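Nrps/pks (Streptomyces albus, PDB 4OPE) is a ketosynthase domain of the AT-less oxazolomycin synthase and probably catalyses the decarboxylative condensation that extends the growing polyketide chain. Local coordinates at residues F76-F81 and A571-W576; P93-F98 and A153-R158; A15-K20 and G68-V73; V203-H208 and P239-G244. All coordinates share one frame; numbering follows the deposited sequence.

Contact 1: F76-F81 and A571-W576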
loop_
_atom_site.group_PDB
_atom_site.type_symbol
_atom_site.label_atom_id
_atom_site.label_comp_id
_atom_site.label_asym_id
_atom_site.label_seq_id
_atom_site.Cartn_x
_atom_site.Cartn_y
_atom_site.Cartn_z
ATOM N N PHE A 76 4.982 -24.760 4.401
ATOM C CA PHE A 76 3.782 -24.392 3.722
ATOM C C PHE A 76 3.014 -25.673 3.358
ATOM O O PHE A 76 3.615 -26.769 3.302
ATOM C CB PHE A 76 4.133 -23.607 2.459
ATOM C CG PHE A 76 2.964 -22.924 1.828
ATOM C CD1 PHE A 76 2.028 -22.256 2.598
ATOM C CD2 PHE A 76 2.783 -22.988 0.484
ATOM C CE1 PHE A 76 0.936 -21.639 2.018
ATOM C CE2 PHE A 76 1.709 -22.355 -0.127
ATOM C CZ PHE A 76 0.788 -21.653 0.643
ATOM N N ASP A 77 1.703 -25.508 3.145
ATOM C CA ASP A 77 0.780 -26.546 2.701
ATOM C C ASP A 77 0.251 -26.120 1.314
ATOM O O ASP A 77 -0.883 -25.614 1.173
ATOM C CB ASP A 77 -0.341 -26.680 3.736
ATOM C CG ASP A 77 -1.248 -27.868 3.504
ATOM O OD1 ASP A 77 -1.138 -28.471 2.424
ATOM O OD2 ASP A 77 -2.075 -28.197 4.423
ATOM N N PRO A 78 1.081 -26.320 0.280
ATOM C CA PRO A 78 0.731 -25.831 -1.072
ATOM C C PRO A 78 -0.515 -26.521 -1.649
ATOM O O PRO A 78 -1.306 -25.890 -2.399
ATOM C CB PRO A 78 1.959 -26.172 -1.922
ATOM C CG PRO A 78 2.775 -27.118 -1.098
ATOM C CD PRO A 78 2.409 -26.950 0.346
HETATM N N MSE A 79 -0.677 -27.800 -1.305
HETATM C CA MSE A 79 -1.779 -28.592 -1.835
HETATM C C MSE A 79 -3.058 -28.015 -1.301
HETATM O O MSE A 79 -4.085 -28.053 -1.981
HETATM C CB MSE A 79 -1.681 -30.082 -1.512
HETATM C CG MSE A 79 -0.473 -30.815 -2.115
HETATM SE SE MSE A 79 -0.244 -30.652 -4.089
HETATM C CE MSE A 79 1.711 -30.338 -4.101
ATOM N N PHE A 80 -3.011 -27.474 -0.084
ATOM C CA PHE A 80 -4.204 -26.947 0.564
ATOM C C PHE A 80 -4.597 -25.751 -0.229
ATOM O O PHE A 80 -5.763 -25.579 -0.593
ATOM C CB PHE A 80 -3.960 -26.588 2.061
ATOM C CG PHE A 80 -5.174 -26.075 2.780
ATOM C CD1 PHE A 80 -5.641 -24.787 2.568
ATOM C CD2 PHE A 80 -5.841 -26.871 3.680
ATOM C CE1 PHE A 80 -6.754 -24.302 3.233
ATOM C CE2 PHE A 80 -6.956 -26.400 4.360
ATOM C CZ PHE A 80 -7.419 -25.109 4.134
ATOM N N PHE A 81 -3.611 -24.952 -0.537
ATOM C CA PHE A 81 -3.856 -23.720 -1.283
ATOM C C PHE A 81 -3.814 -23.816 -2.802
ATOM O O PHE A 81 -3.698 -22.805 -3.432
ATOM C CB PHE A 81 -2.919 -22.627 -0.776
ATOM C CG PHE A 81 -3.191 -22.262 0.645
ATOM C CD1 PHE A 81 -4.320 -21.514 0.970
ATOM C CD2 PHE A 81 -2.380 -22.713 1.643
ATOM C CE1 PHE A 81 -4.598 -21.191 2.286
ATOM C CE2 PHE A 81 -2.646 -22.388 2.940
ATOM C CZ PHE A 81 -3.753 -21.632 3.276
ATOM N N ALA A 571 -0.328 -28.746 6.707
ATOM C CA ALA A 571 0.795 -29.607 6.459
ATOM C C ALA A 571 1.993 -28.717 6.455
ATOM O O ALA A 571 1.873 -27.565 6.038
ATOM C CB ALA A 571 0.667 -30.302 5.113
ATOM N N ARG A 572 3.132 -29.259 6.882
ATOM C CA ARG A 572 4.401 -28.535 6.844
ATOM C C ARG A 572 5.412 -29.103 5.837
ATOM O O ARG A 572 6.390 -29.725 6.237
ATOM C CB ARG A 572 5.009 -28.502 8.228
ATOM C CG ARG A 572 4.173 -27.697 9.182
ATOM C CD ARG A 572 4.621 -27.892 10.598
ATOM N NE ARG A 572 3.848 -28.944 11.221
ATOM C CZ ARG A 572 4.269 -29.711 12.222
ATOM N NH1 ARG A 572 5.493 -29.563 12.741
ATOM N NH2 ARG A 572 3.447 -30.647 12.703
ATOM N N GLU A 573 5.174 -28.842 4.545
ATOM C CA GLU A 573 6.130 -29.131 3.478
ATOM C C GLU A 573 7.119 -27.973 3.387
ATOM O O GLU A 573 6.720 -26.806 3.316
ATOM C CB GLU A 573 5.453 -29.283 2.108
ATOM C CG GLU A 573 4.218 -30.187 2.060
ATOM C CD GLU A 573 4.504 -31.638 2.424
ATOM O OE1 GLU A 573 3.641 -32.282 3.090
ATOM O OE2 GLU A 573 5.597 -32.129 2.034
ATOM N N ARG A 574 8.408 -28.321 3.388
ATOM C CA ARG A 574 9.488 -27.388 3.154
ATOM C C ARG A 574 9.334 -26.795 1.749
ATOM O O ARG A 574 9.172 -27.514 0.778
ATOM C CB ARG A 574 10.807 -28.117 3.340
ATOM C CG ARG A 574 12.009 -27.315 2.929
ATOM C CD ARG A 574 13.306 -27.759 3.610
ATOM N NE ARG A 574 14.347 -26.799 3.273
ATOM C CZ ARG A 574 14.691 -25.759 4.017
ATOM N NH1 ARG A 574 15.632 -24.939 3.576
ATOM N NH2 ARG A 574 14.105 -25.525 5.190
ATOM N N CYS A 575 9.317 -25.479 1.657
ATOM C CA CYS A 575 9.335 -24.785 0.371
ATOM C C CYS A 575 10.349 -23.651 0.484
ATOM O O CYS A 575 10.074 -22.540 0.980
ATOM C CB CYS A 575 7.946 -24.247 -0.015
ATOM S SG CYS A 575 6.630 -25.492 0.082
ATOM N N TRP A 576 11.569 -23.977 0.093
ATOM C CA TRP A 576 12.657 -23.026 0.154
ATOM C C TRP A 576 13.439 -23.266 -1.100
ATOM O O TRP A 576 13.668 -24.417 -1.459
ATOM C CB TRP A 576 13.505 -23.228 1.406
ATOM C CG TRP A 576 14.204 -21.960 1.884
ATOM C CD1 TRP A 576 15.528 -21.688 1.801
ATOM C CD2 TRP A 576 13.603 -20.811 2.517
ATOM N NE1 TRP A 576 15.804 -20.466 2.355
ATOM C CE2 TRP A 576 14.645 -19.896 2.795
ATOM C CE3 TRP A 576 12.293 -20.469 2.874
ATOM C CZ2 TRP A 576 14.430 -18.670 3.422
ATOM C CZ3 TRP A 576 12.073 -19.228 3.498
ATOM C CH2 TRP A 576 13.145 -18.348 3.765
#

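Contact 2: P93-F98 and A153-R158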
loop_
_atom_site.group_PDB
_atom_site.type_symbol
_atom_site.label_atom_id
_atom_site.label_comp_id
_atom_site.label_asym_id
_atom_site.label_seq_id
_atom_site.Cartn_x
_atom_site.Cartn_y
_atom_site.Cartn_z
ATOM N N PRO A 93 8.084 -16.252 1.596
ATOM C CA PRO A 93 7.343 -16.839 2.691
ATOM C C PRO A 93 6.330 -15.904 3.325
ATOM O O PRO A 93 5.421 -16.351 3.972
ATOM C CB PRO A 93 8.444 -17.218 3.697
ATOM C CG PRO A 93 9.635 -16.503 3.276
ATOM C CD PRO A 93 9.523 -16.401 1.803
ATOM N N GLN A 94 6.471 -14.606 3.123
ATOM C CA GLN A 94 5.463 -13.659 3.586
ATOM C C GLN A 94 4.127 -13.967 2.918
ATOM O O GLN A 94 3.113 -13.981 3.578
ATOM C CB GLN A 94 5.921 -12.208 3.350
ATOM C CG GLN A 94 7.197 -11.889 4.124
ATOM C CD GLN A 94 7.816 -10.505 3.874
ATOM O OE1 GLN A 94 8.609 -10.017 4.704
ATOM N NE2 GLN A 94 7.490 -9.887 2.750
ATOM N N GLU A 95 4.119 -14.215 1.620
ATOM C CA GLU A 95 2.871 -14.555 0.921
ATOM C C GLU A 95 2.259 -15.861 1.447
ATOM O O GLU A 95 1.091 -15.969 1.685
ATOM C CB GLU A 95 3.150 -14.682 -0.570
ATOM C CG GLU A 95 1.923 -14.848 -1.451
ATOM C CD GLU A 95 2.216 -14.651 -2.950
ATOM O OE1 GLU A 95 3.387 -14.524 -3.374
ATOM O OE2 GLU A 95 1.255 -14.639 -3.731
ATOM N N ARG A 96 3.086 -16.835 1.709
ATOM C CA ARG A 96 2.584 -18.112 2.130
ATOM C C ARG A 96 2.043 -18.098 3.544
ATOM O O ARG A 96 0.996 -18.659 3.844
ATOM C CB ARG A 96 3.708 -19.112 2.056
ATOM C CG ARG A 96 4.405 -19.158 0.688
ATOM C CD ARG A 96 5.429 -20.263 0.680
ATOM N NE ARG A 96 6.743 -19.804 0.287
ATOM C CZ ARG A 96 7.868 -20.220 0.835
ATOM N NH1 ARG A 96 7.882 -21.051 1.875
ATOM N NH2 ARG A 96 8.994 -19.775 0.348
ATOM N N ILE A 97 2.790 -17.463 4.426
ATOM C CA ILE A 97 2.430 -17.424 5.822
ATOM C C ILE A 97 1.181 -16.605 6.036
ATOM O O ILE A 97 0.314 -16.961 6.843
ATOM C CB ILE A 97 3.598 -16.886 6.632
ATOM C CG1 ILE A 97 4.665 -17.981 6.661
ATOM C CG2 ILE A 97 3.145 -16.491 8.030
ATOM C CD1 ILE A 97 5.906 -17.609 7.428
ATOM N N PHE A 98 1.074 -15.506 5.319
ATOM C CA PHE A 98 -0.107 -14.706 5.442
ATOM C C PHE A 98 -1.392 -15.457 5.010
ATOM O O PHE A 98 -2.469 -15.226 5.548
ATOM C CB PHE A 98 0.060 -13.417 4.664
ATOM C CG PHE A 98 -0.945 -12.391 4.997
ATOM C CD1 PHE A 98 -1.034 -11.884 6.275
ATOM C CD2 PHE A 98 -1.802 -11.939 4.065
ATOM C CE1 PHE A 98 -1.985 -10.929 6.613
ATOM C CE2 PHE A 98 -2.759 -10.976 4.396
ATOM C CZ PHE A 98 -2.848 -10.480 5.675
ATOM N N ALA A 153 1.619 -6.796 -3.785
ATOM C CA ALA A 153 0.237 -7.028 -4.198
ATOM C C ALA A 153 -0.116 -8.487 -4.186
ATOM O O ALA A 153 -1.248 -8.831 -3.858
ATOM C CB ALA A 153 0.012 -6.507 -5.574
ATOM N N SER A 154 0.834 -9.358 -4.519
ATOM C CA SER A 154 0.555 -10.787 -4.490
ATOM C C SER A 154 0.109 -11.318 -3.107
ATOM O O SER A 154 -0.792 -12.168 -2.992
ATOM C CB SER A 154 1.761 -11.557 -4.962
ATOM O OG SER A 154 1.331 -12.700 -5.672
ATOM N N VAL A 155 0.712 -10.789 -2.054
ATOM C CA VAL A 155 0.282 -11.131 -0.746
ATOM C C VAL A 155 -1.226 -10.816 -0.514
ATOM O O VAL A 155 -1.980 -11.661 0.049
ATOM C CB VAL A 155 1.132 -10.445 0.308
ATOM C CG1 VAL A 155 0.695 -10.931 1.671
ATOM C CG2 VAL A 155 2.611 -10.739 0.076
ATOM N N ALA A 156 -1.695 -9.641 -0.928
ATOM C CA ALA A 156 -3.103 -9.365 -0.734
ATOM C C ALA A 156 -3.970 -10.134 -1.747
ATOM O O ALA A 156 -4.971 -10.755 -1.378
ATOM C CB ALA A 156 -3.366 -7.896 -0.811
ATOM N N ASN A 157 -3.574 -10.089 -3.019
ATOM C CA ASN A 157 -4.374 -10.639 -4.128
ATOM C C ASN A 157 -4.588 -12.150 -3.998
ATOM O O ASN A 157 -5.672 -12.662 -4.222
ATOM C CB ASN A 157 -3.670 -10.386 -5.457
ATOM C CG ASN A 157 -3.654 -8.949 -5.866
ATOM O OD1 ASN A 157 -2.916 -8.596 -6.755
ATOM N ND2 ASN A 157 -4.453 -8.122 -5.247
ATOM N N ARG A 158 -3.535 -12.847 -3.619
ATOM C CA ARG A 158 -3.651 -14.250 -3.400
ATOM C C ARG A 158 -4.648 -14.578 -2.260
ATOM O O ARG A 158 -5.493 -15.482 -2.377
ATOM C CB ARG A 158 -2.283 -14.833 -3.134
ATOM C CG ARG A 158 -2.280 -16.362 -3.123
ATOM C CD ARG A 158 -0.935 -16.903 -3.576
ATOM N NE ARG A 158 -1.029 -17.429 -4.923
ATOM C CZ ARG A 158 -0.064 -17.422 -5.838
ATOM N NH1 ARG A 158 1.122 -16.893 -5.616
ATOM N NH2 ARG A 158 -0.305 -17.953 -7.014
#

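Contact 3: A15-K20 and G68-V73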
loop_
_atom_site.group_PDB
_atom_site.type_symbol
_atom_site.label_atom_id
_atom_site.label_comp_id
_atom_site.label_asym_id
_atom_site.label_seq_id
_atom_site.Cartn_x
_atom_site.Cartn_y
_atom_site.Cartn_z
ATOM N N ALA A 15 -5.535 -13.274 14.606
ATOM C CA ALA A 15 -4.631 -14.387 14.497
ATOM C C ALA A 15 -3.221 -13.910 14.192
ATOM O O ALA A 15 -3.034 -12.816 13.676
ATOM C CB ALA A 15 -5.137 -15.318 13.421
ATOM N N GLY A 16 -2.226 -14.710 14.533
ATOM C CA GLY A 16 -0.835 -14.300 14.423
ATOM C C GLY A 16 0.209 -15.332 14.812
ATOM O O GLY A 16 -0.063 -16.221 15.596
ATOM N N ARG A 17 1.401 -15.232 14.232
ATOM C CA ARG A 17 2.569 -15.931 14.740
ATOM C C ARG A 17 3.623 -14.913 15.021
ATOM O O ARG A 17 3.850 -14.033 14.214
ATOM C CB ARG A 17 3.129 -16.877 13.710
ATOM C CG ARG A 17 2.134 -17.908 13.265
ATOM C CD ARG A 17 2.581 -18.600 11.996
ATOM N NE ARG A 17 3.808 -19.352 12.234
ATOM C CZ ARG A 17 4.514 -19.937 11.276
ATOM N NH1 ARG A 17 4.121 -19.863 10.014
ATOM N NH2 ARG A 17 5.628 -20.582 11.582
ATOM N N TYR A 18 4.290 -15.070 16.147
ATOM C CA TYR A 18 5.368 -14.192 16.553
ATOM C C TYR A 18 6.509 -15.059 17.107
ATOM O O TYR A 18 6.369 -16.290 17.188
ATOM C CB TYR A 18 4.820 -13.196 17.569
ATOM C CG TYR A 18 3.685 -12.406 16.977
ATOM C CD1 TYR A 18 3.916 -11.447 16.006
ATOM C CD2 TYR A 18 2.381 -12.645 17.335
ATOM C CE1 TYR A 18 2.886 -10.726 15.437
ATOM C CE2 TYR A 18 1.328 -11.926 16.768
ATOM C CZ TYR A 18 1.591 -10.968 15.807
ATOM O OH TYR A 18 0.567 -10.250 15.242
ATOM N N PRO A 19 7.656 -14.442 17.442
ATOM C CA PRO A 19 8.774 -15.206 17.922
ATOM C C PRO A 19 8.412 -16.073 19.117
ATOM O O PRO A 19 7.884 -15.555 20.112
ATOM C CB PRO A 19 9.760 -14.135 18.308
ATOM C CG PRO A 19 9.516 -13.090 17.298
ATOM C CD PRO A 19 8.034 -13.048 17.205
ATOM N N LYS A 20 8.684 -17.388 18.986
ATOM C CA LYS A 20 8.407 -18.364 20.007
ATOM C C LYS A 20 6.915 -18.520 20.282
ATOM O O LYS A 20 6.506 -19.006 21.333
ATOM C CB LYS A 20 9.171 -17.988 21.290
ATOM C CG LYS A 20 10.668 -17.961 21.070
ATOM C CD LYS A 20 11.384 -18.036 22.395
ATOM C CE LYS A 20 12.886 -18.085 22.203
ATOM N NZ LYS A 20 13.315 -19.289 21.430
ATOM N N GLY A 68 14.077 -11.704 16.501
ATOM C CA GLY A 68 12.857 -12.462 16.826
ATOM C C GLY A 68 12.497 -13.366 15.683
ATOM O O GLY A 68 12.104 -12.885 14.638
ATOM N N TRP A 69 12.647 -14.673 15.854
ATOM C CA TRP A 69 12.523 -15.610 14.735
ATOM C C TRP A 69 11.254 -16.378 14.836
ATOM O O TRP A 69 10.901 -16.797 15.920
ATOM C CB TRP A 69 13.682 -16.592 14.727
ATOM C CG TRP A 69 14.952 -15.866 14.739
ATOM C CD1 TRP A 69 15.738 -15.632 15.810
ATOM C CD2 TRP A 69 15.547 -15.178 13.649
ATOM N NE1 TRP A 69 16.807 -14.883 15.448
ATOM C CE2 TRP A 69 16.712 -14.593 14.117
ATOM C CE3 TRP A 69 15.222 -15.036 12.302
ATOM C CZ2 TRP A 69 17.538 -13.843 13.308
ATOM C CZ3 TRP A 69 16.060 -14.322 11.493
ATOM C CH2 TRP A 69 17.184 -13.717 11.999
ATOM N N LEU A 70 10.545 -16.554 13.720
ATOM C CA LEU A 70 9.452 -17.499 13.696
ATOM C C LEU A 70 10.051 -18.870 13.768
ATOM O O LEU A 70 11.100 -19.107 13.225
ATOM C CB LEU A 70 8.642 -17.364 12.421
ATOM C CG LEU A 70 7.764 -16.124 12.330
ATOM C CD1 LEU A 70 6.837 -16.235 11.147
ATOM C CD2 LEU A 70 6.935 -15.952 13.577
ATOM N N SER A 71 9.369 -19.792 14.416
ATOM C CA SER A 71 9.914 -21.142 14.594
ATOM C C SER A 71 10.248 -21.837 13.267
ATOM O O SER A 71 11.226 -22.608 13.190
ATOM C CB SER A 71 8.992 -22.017 15.467
ATOM O OG SER A 71 7.892 -22.493 14.725
ATOM N N ASP A 72 9.461 -21.568 12.229
ATOM C CA ASP A 72 9.730 -22.188 10.955
ATOM C C ASP A 72 9.036 -21.503 9.801
ATOM O O ASP A 72 7.833 -21.665 9.644
ATOM C CB ASP A 72 9.281 -23.630 11.013
ATOM C CG ASP A 72 9.386 -24.344 9.662
ATOM O OD1 ASP A 72 10.360 -24.123 8.854
ATOM O OD2 ASP A 72 8.464 -25.166 9.441
ATOM N N VAL A 73 9.807 -20.820 8.950
ATOM C CA VAL A 73 9.249 -19.998 7.874
ATOM C C VAL A 73 9.231 -20.671 6.512
ATOM O O VAL A 73 8.589 -20.184 5.604
ATOM C CB VAL A 73 9.991 -18.654 7.704
ATOM C CG1 VAL A 73 9.670 -17.706 8.827
ATOM C CG2 VAL A 73 11.485 -18.874 7.628
HETATM O O HOH W 1 7.159 -18.799 16.004
HETATM O O HOH W 2 10.485 -19.272 17.517
#

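Contact 4: V203-H208 and P239-G244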
loop_
_atom_site.group_PDB
_atom_site.type_symbol
_atom_site.label_atom_id
_atom_site.label_comp_id
_atom_site.label_asym_id
_atom_site.label_seq_id
_atom_site.Cartn_x
_atom_site.Cartn_y
_atom_site.Cartn_z
ATOM N N VAL A 203 2.787 -8.550 7.682
ATOM C CA VAL A 203 3.630 -9.704 7.731
ATOM C C VAL A 203 5.035 -9.267 7.489
ATOM O O VAL A 203 5.248 -8.350 6.706
ATOM C CB VAL A 203 3.196 -10.778 6.725
ATOM C CG1 VAL A 203 3.065 -10.223 5.350
ATOM C CG2 VAL A 203 4.189 -11.923 6.692
ATOM N N ASN A 204 5.978 -9.901 8.181
ATOM C CA ASN A 204 7.373 -9.639 7.975
ATOM C C ASN A 204 8.222 -10.884 8.251
ATOM O O ASN A 204 8.144 -11.458 9.335
ATOM C CB ASN A 204 7.758 -8.524 8.914
ATOM C CG ASN A 204 9.151 -8.011 8.673
ATOM O OD1 ASN A 204 9.412 -7.402 7.635
ATOM N ND2 ASN A 204 10.046 -8.202 9.654
ATOM N N VAL A 205 9.027 -11.291 7.269
ATOM C CA VAL A 205 9.964 -12.407 7.429
ATOM C C VAL A 205 11.372 -12.000 7.100
ATOM O O VAL A 205 11.604 -11.406 6.079
ATOM C CB VAL A 205 9.610 -13.589 6.519
ATOM C CG1 VAL A 205 10.597 -14.712 6.713
ATOM C CG2 VAL A 205 8.227 -14.117 6.841
ATOM N N SER A 206 12.303 -12.349 7.977
ATOM C CA SER A 206 13.734 -12.092 7.822
ATOM C C SER A 206 14.391 -13.251 7.084
ATOM O O SER A 206 15.069 -14.109 7.684
ATOM C CB SER A 206 14.391 -12.004 9.188
ATOM O OG SER A 206 13.870 -10.913 9.899
ATOM N N SER A 207 14.191 -13.252 5.787
ATOM C CA SER A 207 14.584 -14.354 4.938
ATOM C C SER A 207 16.028 -14.265 4.467
ATOM O O SER A 207 16.589 -15.278 4.106
ATOM C CB SER A 207 13.698 -14.358 3.694
ATOM O OG SER A 207 13.979 -13.190 2.934
ATOM N N HIS A 208 16.605 -13.066 4.441
ATOM C CA HIS A 208 17.884 -12.867 3.817
ATOM C C HIS A 208 18.805 -12.025 4.691
ATOM O O HIS A 208 18.365 -11.062 5.299
ATOM C CB HIS A 208 17.634 -12.171 2.500
ATOM C CG HIS A 208 18.756 -12.272 1.519
ATOM N ND1 HIS A 208 19.916 -11.557 1.654
ATOM C CD2 HIS A 208 18.868 -12.945 0.355
ATOM C CE1 HIS A 208 20.712 -11.797 0.631
ATOM N NE2 HIS A 208 20.093 -12.632 -0.178
ATOM N N PRO A 239 15.583 -6.755 14.864
ATOM C CA PRO A 239 14.500 -7.184 13.995
ATOM C C PRO A 239 13.756 -8.400 14.531
ATOM O O PRO A 239 14.322 -9.271 15.198
ATOM C CB PRO A 239 15.216 -7.548 12.677
ATOM C CG PRO A 239 16.537 -6.893 12.752
ATOM C CD PRO A 239 16.877 -6.979 14.217
ATOM N N ALA A 240 12.489 -8.460 14.225
ATOM C CA ALA A 240 11.729 -9.636 14.525
ATOM C C ALA A 240 10.751 -9.972 13.414
ATOM O O ALA A 240 10.356 -9.089 12.639
ATOM C CB ALA A 240 10.982 -9.433 15.809
ATOM N N GLU A 241 10.380 -11.251 13.360
ATOM C CA GLU A 241 9.496 -11.754 12.342
ATOM C C GLU A 241 8.047 -11.885 12.876
ATOM O O GLU A 241 7.801 -11.989 14.069
ATOM C CB GLU A 241 9.990 -13.097 11.899
ATOM C CG GLU A 241 11.297 -13.060 11.138
ATOM C CD GLU A 241 11.739 -14.449 10.671
ATOM O OE1 GLU A 241 12.251 -14.597 9.545
ATOM O OE2 GLU A 241 11.568 -15.415 11.422
ATOM N N GLY A 242 7.084 -11.814 11.987
ATOM C CA GLY A 242 5.717 -11.986 12.410
ATOM C C GLY A 242 4.696 -11.899 11.298
ATOM O O GLY A 242 4.944 -11.349 10.235
ATOM N N SER A 243 3.530 -12.429 11.588
ATOM C CA SER A 243 2.391 -12.374 10.701
ATOM C C SER A 243 1.170 -12.178 11.590
ATOM O O SER A 243 1.042 -12.863 12.636
ATOM C CB SER A 243 2.240 -13.713 9.998
ATOM O OG SER A 243 1.384 -13.611 8.892
ATOM N N GLY A 244 0.279 -11.256 11.198
ATOM C CA GLY A 244 -0.894 -11.055 11.957
ATOM C C GLY A 244 -2.001 -10.427 11.187
ATOM O O GLY A 244 -1.774 -9.706 10.238
#

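Contact 1: F76-F81 and A571-W576
A two-stranded antiparallel sheet, in which Phe76 pairs with Glu573, fastens the C-terminal tail to the ketosynthase body. The tail carries the YPFxxxxxW signature of the linker that folds back on the ketosynthase in modular synthases; Tyr568 and Phe570 lead into 571-576, and Trp576 ends the motif. Phe76 and Glu573 are a hydrogen-bonded pair: Phe76 N gives to Glu573 O at 2.9 Å, and Glu573 N returns a more bent bond (138°) to Phe76 O at 2.9 Å. On the Phe76 side chain it is CB that meets the tail, 3.9 Å from Cys575 SG, while the ring packs on Arg96 and Gln100 of helix 93-108. Asp77 makes the side-chain link. With CG anti to the backbone N (chi1 -171°), its carboxylate turns to the start of the tail segment, where Asp77 OD2 accepts from Ala571 N at 2.9 Å. That bond is nearly straight at the hydrogen (171°), although the donor stands above the carboxylate plane. Ala571 CB lies against the same group, 3.5 Å from Asp77 CG. The other oxygen, Asp77 OD1, receives Phe80 N at 3.3 Å in an Asx motif, so one carboxylate ties the tail to the turn that follows strand 75-76. An alanine in place of Asp77 would probably leave Ala571 N without its acceptor and the start of the tail segment less firmly tied to that turn. Next to the pairing, the Pro78 ring and the bent Glu573 chain cross at about a right angle, with Pro78 CD 4.1 Å from Glu573 CG.

Contact 2: P93-F98 and A153-R158
Glu95 reaches from helix 93-98 to Ser154, Val155 and Arg158 on helix 153-158, and each atom of its side chain has a neighbour there. The segments run nearly parallel, their axes 9.0 Å apart at closest and crossing at -23°. Glu95 CB lies beside Val155 CG2, 4.0 Å away. CG, set anti to the backbone N (chi1 -172°), continues an extended chain that passes Arg158 CD at 4.1 Å from Glu95 CG, and the two side chains cross at about a right angle. At the tip, Glu95 OE1 rests near Ser154 CB, whereas OE2 does the bonding. Ser154 OG donates to Glu95 OE2 at 2.7 Å, and Arg158 NH1 forms a salt bridge to the same Glu95 OE2 at 2.9 Å. The two donors come from opposite faces of the carboxylate plane, and the guanidinium plane is turned 31° from it. One turn further along, Val155 CG1 meets the Phe98 ring, 3.6 Å from Phe98 CD2. Phe98 and Ala156 also pack on strand 121-126, which places these helices against the central sheet of the thiolase-like fold. The second subunit also borders this site: its Phe279 packs on Ser154 and Arg158, and its Asp173 accepts from Ala153 N. All the touching residues are buried, and a carboxylate sealed here would be costly without compensation. A hydroxyl and a guanidinium gripping one oxygen from two sides would therefore be expected to stabilise Glu95 in its ionised form and to fix the rotation of its carboxylate.

Contact 3: A15-K20 and G68-V73
Pro19 packs against the backbone of Gly68 and Trp69, the dense end of this contact. Pro19 CG sits 3.4 Å from Gly68 C. Pro19 CA also points its hydrogen at Trp69 O, 3.3 Å away, in a CA-H...O contact. Alongside, the Leu70 branch fills the bend between Arg17 and Pro19: Leu70 CD2 lies 3.7 Å from Tyr18 C and also rests against Arg17 CB. This corner is where strand 9-17, an inner strand of the thiolase-like mixed sheet, runs out into a loop, while 68-73 belongs to the connection between strands 66-67 and 75-76. The other side of the contact is looser and wetter. One water links Tyr18 O to Ser71 N, 2.9 Å from Ser71 N, and a second joins Lys20 N to Trp69 O, 3.0 Å from Trp69 O, so the backbones pair there through solvent. Arg17 spans the rest. A bend at its third torsion (chi3 64°) brings the guanidinium round until one face is turned to Leu70 CD1, and Arg17 NH2 donates to Asp72 O at 3.1 Å. The acceptor is in the guanidinium plane and the bond is fairly straight (162°), yet the donor stands above the carbonyl plane of Asp72. A methionine in place of Arg17 would probably leave Asp72 O without this donor and the loop at Asp72 less firmly fixed. Ser71 OG, at the guanidinium edge but 4.3 Å from Arg17 NH2, bonds instead to Asp22.

Contact 4: V203-H208 and P239-G244
Glu241 and Ser206 meet just past the last bridge between two antiparallel strands of the central sheet, and the directions of four side chains explain the contact. Within the pairing, Val203 and Ser243 are a non-hydrogen-bonded pair on one face, with Val203 CG2 3.9 Å from Ser243 OG, and that hydroxyl bonds to Thr101 of helix 93-108. Asn204 projects from the other face, opposite Gly242, in a hydrogen-bonded pair: Asn204 N reaches Gly242 O at 2.7 Å, and Gly242 N answers to Asn204 O at 2.9 Å. The Asn204 amide, with CG anti to the backbone N (chi1 -172°), reaches the loop just ahead of strand 242-250. Its ND2 donates to Ala240 O, 3.1 Å from Asn204 ND2, with the acceptor close to the amide plane, and also to Glu353. Glu241 runs the other way. Its chain is extended beyond CG and crosses Val205 obliquely, so that Glu241 OE1 arrives 3.3 Å from Val205 CG1. There the anti lone pair of Glu241 OE1 takes Ser206 N at 2.7 Å, at the centre of an inverse gamma turn. The second oxygen, Glu241 OE2, faces Arg45 in a salt bridge and receives Leu70 N; Ser206 OG, meanwhile, bonds to Lys211. Beyond the last strand pair, then, a carboxylate takes over the role of a backbone acceptor. Its charge, buried among peptide groups, is likely to be offset by Arg45 and by the N-H groups it accepts, while its bond to Ser206 N ties the turn to the residue that leads into strand 242-250.

Along the chain contact 3 closes first, then contact 2 and contact 4, and all three lie in the ketosynthase sequence family; contact 1 opens after contact 3 and spans contacts 2 and 4 by bringing the C-terminal tail back. Contacts 3 and 4 are nearest, with centres about 8 Å apart, and share the central sheet, where strands 9-17 and 242-250 are neighbours. Helix 93-108 connects the set: Gln94 bonds to Val205, Ile97 packs on Arg17 and Ser243, and Arg96 makes a weak hydrogen bond to Cys575 O. Contact 1 lies about 14 Å, centre to centre, from contact 2. The tail therefore packs on the same helix that backs the sheet.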